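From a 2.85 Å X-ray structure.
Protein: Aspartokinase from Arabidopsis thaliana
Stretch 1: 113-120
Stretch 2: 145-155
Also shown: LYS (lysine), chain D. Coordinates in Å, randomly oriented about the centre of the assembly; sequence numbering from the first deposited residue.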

# COMPACT_ATOMS: atom_id res chain seq x y z
N SER A 113 27.45 -13.76 -46.02
CA SER A 113 26.30 -13.37 -46.84
C SER A 113 25.04 -13.06 -46.05
O SER A 113 24.54 -11.93 -46.09
N VAL A 114 24.54 -14.06 -45.33
CA VAL A 114 23.26 -13.94 -44.63
C VAL A 114 23.27 -12.72 -43.71
O VAL A 114 22.35 -11.89 -43.75
N ILE A 115 24.32 -12.60 -42.90
CA ILE A 115 24.48 -11.47 -41.98
C ILE A 115 24.48 -10.12 -42.71
O ILE A 115 23.82 -9.18 -42.27
N LEU A 116 25.20 -10.05 -43.83
CA LEU A 116 25.32 -8.80 -44.59
C LEU A 116 23.98 -8.30 -45.12
O LEU A 116 23.74 -7.09 -45.15
N THR A 117 23.11 -9.23 -45.51
CA THR A 117 21.77 -8.89 -45.98
C THR A 117 20.96 -8.26 -44.85
O THR A 117 20.27 -7.25 -45.05
N TYR A 118 21.06 -8.84 -43.66
CA TYR A 118 20.31 -8.37 -42.50
C TYR A 118 20.77 -6.99 -42.03
O TYR A 118 19.95 -6.19 -41.56
N LEU A 119 22.06 -6.71 -42.17
CA LEU A 119 22.61 -5.41 -41.80
C LEU A 119 22.20 -4.33 -42.80
O LEU A 119 21.90 -3.19 -42.41
N GLU A 120 22.18 -4.69 -44.08
CA GLU A 120 21.64 -3.82 -45.14
C GLU A 120 20.24 -3.36 -44.77
O GLU A 120 19.96 -2.16 -44.73
N SER A 145 14.04 -6.87 -33.35
CA SER A 145 14.01 -8.27 -33.81
C SER A 145 15.30 -8.65 -34.54
O SER A 145 15.70 -9.82 -34.54
N PHE A 146 15.95 -7.66 -35.15
CA PHE A 146 17.23 -7.86 -35.82
C PHE A 146 18.29 -8.43 -34.89
O PHE A 146 19.13 -9.22 -35.31
N GLY A 147 18.23 -8.04 -33.62
CA GLY A 147 19.17 -8.51 -32.63
C GLY A 147 19.28 -10.01 -32.58
O GLY A 147 20.32 -10.57 -32.89
N GLU A 148 18.18 -10.66 -32.19
CA GLU A 148 18.14 -12.12 -32.06
C GLU A 148 18.19 -12.81 -33.41
O GLU A 148 18.67 -13.94 -33.51
N CYS A 149 17.70 -12.14 -34.45
CA CYS A 149 17.77 -12.69 -35.80
C CYS A 149 19.21 -12.83 -36.27
O CYS A 149 19.57 -13.83 -36.91
N LEU A 150 20.04 -11.83 -35.96
CA LEU A 150 21.46 -11.90 -36.23
C LEU A 150 22.11 -12.94 -35.33
O LEU A 150 22.75 -13.88 -35.81
N SER A 151 21.90 -12.77 -34.03
CA SER A 151 22.49 -13.61 -33.00
C SER A 151 22.37 -15.10 -33.31
O SER A 151 23.38 -15.80 -33.42
N THR A 152 21.14 -15.59 -33.44
CA THR A 152 20.88 -17.00 -33.71
C THR A 152 21.55 -17.51 -35.00
O THR A 152 22.12 -18.60 -35.00
N ARG A 153 21.47 -16.72 -36.07
CA ARG A 153 22.03 -17.10 -37.38
C ARG A 153 23.55 -17.27 -37.38
O ARG A 153 24.07 -18.19 -38.01
N ILE A 154 24.24 -16.38 -36.68
CA ILE A 154 25.68 -16.50 -36.50
C ILE A 154 25.99 -17.81 -35.77
O ILE A 154 26.78 -18.63 -36.25
N PHE A 155 25.34 -18.02 -34.63
CA PHE A 155 25.63 -19.19 -33.81
C PHE A 155 25.29 -20.50 -34.53
O PHE A 155 26.07 -21.46 -34.48

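Two antiparallel helices often pack by the knob-into-hole principle, in which a side chain from one helix settles into a depression formed by four residues of the other. The pair 113-120 and 145-155 of this aspartokinase is a compact example. The axes run at 173° to each other and approach to 10.2 Å, leaving room for a layer of side chains between the backbones, and 467 Å² of surface is buried, both sides summed.

The knob is Tyr-118, which has the largest area covered by the opposing stretch. Its CA-to-CB bond points toward the other helix, and chi1 in the m well (-89°) with chi2 at 85° lays the ring among Phe-146, Cys-149, Leu-150 and Arg-153. The base of the side chain meets Leu-150, with Tyr-118 CB 3.8 Å from Leu-150 CD2. Further out, Tyr-118 CE2 lies 4.0 Å from Cys-149 CB, while Phe-146 comes up to the edge of the tyrosine ring, its CD1 4.1 Å from Tyr-118 CD2. Phe-146 (chi1 m) also brings its CE1 to within 3.2 Å of the backbone O of Tyr-118, so the phenylalanine ring touches the backbone of Tyr-118 as well as its ring.

Arg-153 forms the far wall of the hole. Its CA-to-CB bond also points toward the partner helix; chi1 to chi3 are m, t, t, and with chi4 at 78° the guanidinium presents one face to Tyr-118 OH. Tyr-118 OH is 2.8 Å from Arg-153 NH2, yet the angle is poor and this close approach is not a hydrogen bond. The group finds its polar partners otherwise: Arg-153 NH1 donates to Cys-149 O within its own helix (3.0 Å, 161°), and both terminal nitrogens are also bonded elsewhere in the structure. The aliphatic part of the arginine still contributes, since Arg-153 CD packs 3.8 Å from Val-114 CG1.

Beside the knob, Ile-115 and Leu-150 mark the register, their CA atoms 6.5 Å apart. Both set off sideways and bring their ends nearer. Ile-115 (m, p) places CD1 3.6 Å from Ile-154 CG1 and CG1 4.1 Å from Leu-150 CD2; Leu-150 (m, t) also reaches Leu-119, whose CD2 lies 4.0 Å from Leu-150 CD1.

No hydrogen bond crosses between the stretches, and most of the contacts between them are apolar. Glu-148, out of reach of the first helix, instead uses OE1 to accept a very short 2.5 Å hydrogen bond from N of the bound lysine.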

# COMPACT_ATOMS: atom_id res chain seq x y z
CB SER A 113 26.01 -14.44 -47.89
OG SER A 113 27.09 -14.54 -48.80
CB VAL A 114 22.89 -15.22 -43.83
CG1 VAL A 114 21.43 -15.18 -43.41
CG2 VAL A 114 23.18 -16.47 -44.66
CB ILE A 115 25.72 -11.65 -41.06
CG1 ILE A 115 25.35 -12.42 -39.79
CG2 ILE A 115 26.31 -10.32 -40.65
CD1 ILE A 115 24.92 -13.86 -40.02
CB LEU A 116 26.32 -8.96 -45.75
CG LEU A 116 27.82 -8.96 -45.41
CD1 LEU A 116 28.64 -9.41 -46.62
CD2 LEU A 116 28.32 -7.61 -44.90
CB THR A 117 21.04 -10.12 -46.55
OG1 THR A 117 21.75 -10.61 -47.70
CG2 THR A 117 19.61 -9.78 -46.96
CB TYR A 118 20.37 -9.39 -41.36
CG TYR A 118 19.27 -10.41 -41.42
CD1 TYR A 118 19.39 -11.57 -42.20
CD2 TYR A 118 18.09 -10.23 -40.71
CE1 TYR A 118 18.37 -12.51 -42.26
CE2 TYR A 118 17.06 -11.16 -40.76
CZ TYR A 118 17.21 -12.30 -41.54
OH TYR A 118 16.19 -13.22 -41.58
CB LEU A 119 24.14 -5.47 -41.66
CG LEU A 119 24.72 -6.38 -40.57
CD1 LEU A 119 26.23 -6.37 -40.62
CD2 LEU A 119 24.24 -5.98 -39.18
CB GLU A 120 21.59 -4.56 -46.48
CG GLU A 120 22.94 -4.75 -47.17
CD GLU A 120 23.43 -3.48 -47.87
OE1 GLU A 120 24.57 -3.53 -48.42
OE2 GLU A 120 22.69 -2.46 -47.88
CB SER A 145 12.78 -8.56 -34.68
OG SER A 145 12.94 -8.14 -36.03
CB PHE A 146 17.73 -6.54 -36.40
CG PHE A 146 17.08 -6.19 -37.70
CD1 PHE A 146 17.67 -6.54 -38.90
CD2 PHE A 146 15.88 -5.50 -37.72
CE1 PHE A 146 17.08 -6.21 -40.10
CE2 PHE A 146 15.28 -5.17 -38.92
CZ PHE A 146 15.88 -5.53 -40.11
CB GLU A 148 16.89 -12.57 -31.29
CG GLU A 148 16.85 -12.13 -29.83
CD GLU A 148 16.52 -10.65 -29.65
OE1 GLU A 148 16.67 -10.16 -28.51
OE2 GLU A 148 16.12 -9.99 -30.62
CB CYS A 149 16.97 -11.84 -36.77
SG CYS A 149 15.20 -12.05 -36.55
CB LEU A 150 22.10 -10.54 -36.01
CG LEU A 150 21.84 -9.47 -37.06
CD1 LEU A 150 22.16 -8.11 -36.47
CD2 LEU A 150 22.66 -9.72 -38.30
CB SER A 151 21.84 -13.30 -31.67
OG SER A 151 22.36 -14.13 -30.65
CB THR A 152 19.37 -17.33 -33.76
OG1 THR A 152 18.67 -16.32 -34.51
CG2 THR A 152 18.81 -17.39 -32.35
CB ARG A 153 21.59 -16.11 -38.47
CG ARG A 153 20.22 -16.42 -39.03
CD ARG A 153 19.75 -15.34 -40.00
NE ARG A 153 18.41 -15.64 -40.51
CZ ARG A 153 17.28 -15.44 -39.83
NH1 ARG A 153 17.30 -14.93 -38.61
NH2 ARG A 153 16.12 -15.75 -40.39
CB ILE A 154 26.28 -15.29 -35.75
CG1 ILE A 154 26.29 -14.06 -36.66
CG2 ILE A 154 27.69 -15.58 -35.28
CD1 ILE A 154 26.54 -12.74 -35.96
CB PHE A 155 24.91 -19.11 -32.46
CG PHE A 155 25.46 -20.05 -31.43
CD1 PHE A 155 26.70 -19.82 -30.84
CD2 PHE A 155 24.74 -21.18 -31.05
CE1 PHE A 155 27.22 -20.69 -29.89
CE2 PHE A 155 25.25 -22.05 -30.09
CZ PHE A 155 26.49 -21.81 -29.51
N LYS D . 17.79 -10.00 -26.29
CA LYS D . 18.03 -8.99 -25.22
C LYS D . 19.28 -9.33 -24.39
O LYS D . 20.38 -9.47 -24.95
CB LYS D . 16.78 -8.83 -24.34
CG LYS D . 16.13 -10.15 -23.92
CD LYS D . 15.08 -9.93 -22.85
CE LYS D . 15.71 -9.56 -21.51
NZ LYS D . 14.67 -9.33 -20.47
OXT LYS D . 19.27 -9.47 -23.16